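Local coordinates for microcin B17-processing protein McbD (Escherichia coli str. K-12 substr. MG1655, PDB 6GRH) that is needed to convert the inactive microcin B17 precursor peptide into the active antibiotic and belongs to the YcaO family, consistent with an ATP-dependent cyclodehydratase role, at residues T193-I198 with S250-L255. The protein carries 1 engineered substitution. Numbering follows the deposited sequence.
Sequences TGINHI and SLKKAL
Thr193 meets Lys252 chiefly through its carbonyl: O lies 2.6 Å from Lys252 NZ, with Thr193 CB 4.0 Å from the same ammonium nitrogen. The lysine reaches across from the first turn of its helix. Its chain leaves with CG opposite the backbone N (chi1 176°), then bends at its last two torsions (chi3 -95°, chi4 -79°), which carries NZ round to the carbonyl. The Thr193 hydroxyl is used elsewhere. OG1 accepts from Ile195 N at 3.1 Å, closing an ST turn in which Gly194 sits with a positive phi. Asp199 ties this turn to the helix that follows with both carboxylate oxygens, OD1 hydrogen-bonded to Thr193 OG1 and OD2 weakly to Gly194 N. Ile195, at the N-cap position of helix 196-208, points its CB toward the second helix, and its CG1 approaches Lys252 NZ at 4.5 Å, a loose contact at the margin. Ile198 turns the same way from the first turn of helix 196-208, but its side chain meets Cys256 and Val260 farther along the partner helix. Helix 251-275 is capped by Ser250, whose OG accepts from Lys253 N at 3.1 Å. The contact thus joins the turn leading into helix 196-208 to the first turn of helix 251-275, within the YcaO domain. Leu251, Ala254 and Leu255 pack on strand 224-231, the end of Leu255 also coming near 193-198, while Lys253 and Ala254 touch Ala248 of strand 241-248.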
loop_
_atom_site.group_PDB
_atom_site.type_symbol
_atom_site.label_atom_id
_atom_site.label_comp_id
_atom_site.label_asym_id
_atom_site.label_seq_id
_atom_site.Cartn_x
_atom_site.Cartn_y
_atom_site.Cartn_z
ATOM N N THR E 193 -18.232 39.612 3.240
ATOM C CA THR E 193 -17.730 39.205 4.557
ATOM C C THR E 193 -16.219 38.954 4.624
ATOM O O THR E 193 -15.667 38.927 5.717
ATOM C CB THR E 193 -18.450 37.946 5.095
ATOM O OG1 THR E 193 -18.027 36.766 4.378
ATOM C CG2 THR E 193 -19.984 38.110 5.036
ATOM N N GLY E 194 -15.557 38.718 3.488
ATOM C CA GLY E 194 -14.165 38.250 3.495
ATOM C C GLY E 194 -13.971 36.765 3.776
ATOM O O GLY E 194 -12.873 36.247 3.607
ATOM N N ILE E 195 -15.019 36.048 4.176
ATOM C CA ILE E 195 -14.893 34.629 4.452
ATOM C C ILE E 195 -15.315 33.900 3.177
ATOM O O ILE E 195 -16.472 34.021 2.753
ATOM C CB ILE E 195 -15.744 34.220 5.657
ATOM C CG1 ILE E 195 -15.315 35.034 6.897
ATOM C CG2 ILE E 195 -15.618 32.714 5.883
ATOM C CD1 ILE E 195 -16.088 34.724 8.159
ATOM N N ASN E 196 -14.378 33.161 2.575
ATOM C CA ASN E 196 -14.546 32.627 1.222
ATOM C C ASN E 196 -15.835 31.802 1.034
ATOM O O ASN E 196 -16.551 32.025 0.063
ATOM C CB ASN E 196 -13.317 31.799 0.769
ATOM C CG ASN E 196 -12.202 32.670 0.201
ATOM O OD1 ASN E 196 -12.211 33.892 0.338
ATOM N ND2 ASN E 196 -11.251 32.044 -0.467
ATOM N N HIS E 197 -16.150 30.915 1.962
ATOM C CA HIS E 197 -17.328 30.057 1.771
ATOM C C HIS E 197 -18.653 30.802 1.938
ATOM O O HIS E 197 -19.641 30.427 1.313
ATOM C CB HIS E 197 -17.270 28.743 2.560
ATOM C CG HIS E 197 -17.428 28.878 4.046
ATOM N ND1 HIS E 197 -16.383 29.219 4.883
ATOM C CD2 HIS E 197 -18.496 28.661 4.849
ATOM C CE1 HIS E 197 -16.809 29.218 6.136
ATOM N NE2 HIS E 197 -18.089 28.889 6.143
ATOM N N ILE E 198 -18.640 31.905 2.691
ATOM C CA ILE E 198 -19.845 32.702 2.907
ATOM C C ILE E 198 -20.114 33.529 1.658
ATOM O O ILE E 198 -21.236 33.567 1.151
ATOM C CB ILE E 198 -19.702 33.603 4.159
ATOM C CG1 ILE E 198 -19.394 32.750 5.394
ATOM C CG2 ILE E 198 -20.943 34.467 4.371
ATOM C CD1 ILE E 198 -20.396 31.651 5.690
ATOM N N SER E 250 -21.375 38.219 18.169
ATOM C CA SER E 250 -20.825 38.925 17.023
ATOM C C SER E 250 -21.847 38.976 15.888
ATOM O O SER E 250 -22.371 37.945 15.486
ATOM C CB SER E 250 -19.545 38.199 16.538
ATOM O OG SER E 250 -19.168 38.566 15.217
ATOM N N LEU E 251 -22.080 40.156 15.348
ATOM C CA LEU E 251 -22.935 40.336 14.179
ATOM C C LEU E 251 -22.396 39.564 12.987
ATOM O O LEU E 251 -23.153 38.849 12.304
ATOM C CB LEU E 251 -23.071 41.811 13.835
ATOM C CG LEU E 251 -23.823 42.191 12.557
ATOM C CD1 LEU E 251 -25.203 41.550 12.494
ATOM C CD2 LEU E 251 -23.907 43.710 12.460
ATOM N N LYS E 252 -21.087 39.670 12.753
ATOM C CA LYS E 252 -20.466 38.933 11.652
ATOM C C LYS E 252 -20.663 37.412 11.776
ATOM O O LYS E 252 -21.033 36.763 10.803
ATOM C CB LYS E 252 -18.982 39.260 11.549
ATOM C CG LYS E 252 -18.261 38.460 10.484
ATOM C CD LYS E 252 -16.762 38.694 10.569
ATOM C CE LYS E 252 -16.331 39.770 9.615
ATOM N NZ LYS E 252 -16.240 39.212 8.238
ATOM N N LYS E 253 -20.398 36.871 12.969
ATOM C CA LYS E 253 -20.557 35.467 13.244
ATOM C C LYS E 253 -21.996 35.047 13.011
ATOM O O LYS E 253 -22.235 34.038 12.376
ATOM C CB LYS E 253 -20.131 35.135 14.678
ATOM C CG LYS E 253 -20.349 33.679 15.040
ATOM C CD LYS E 253 -19.429 33.147 16.134
ATOM C CE LYS E 253 -19.795 31.683 16.426
ATOM N NZ LYS E 253 -18.847 31.012 17.370
ATOM N N ALA E 254 -22.957 35.832 13.511
ATOM C CA ALA E 254 -24.373 35.488 13.329
ATOM C C ALA E 254 -24.729 35.469 11.843
ATOM O O ALA E 254 -25.392 34.542 11.373
ATOM C CB ALA E 254 -25.274 36.450 14.095
ATOM N N LEU E 255 -24.252 36.460 11.096
ATOM C CA LEU E 255 -24.538 36.529 9.659
ATOM C C LEU E 255 -23.936 35.331 8.933
ATOM O O LEU E 255 -24.605 34.712 8.107
ATOM C CB LEU E 255 -24.038 37.834 9.027
ATOM C CG LEU E 255 -24.107 37.970 7.495
ATOM C CD1 LEU E 255 -25.457 37.520 6.957
ATOM C CD2 LEU E 255 -23.851 39.409 7.070
#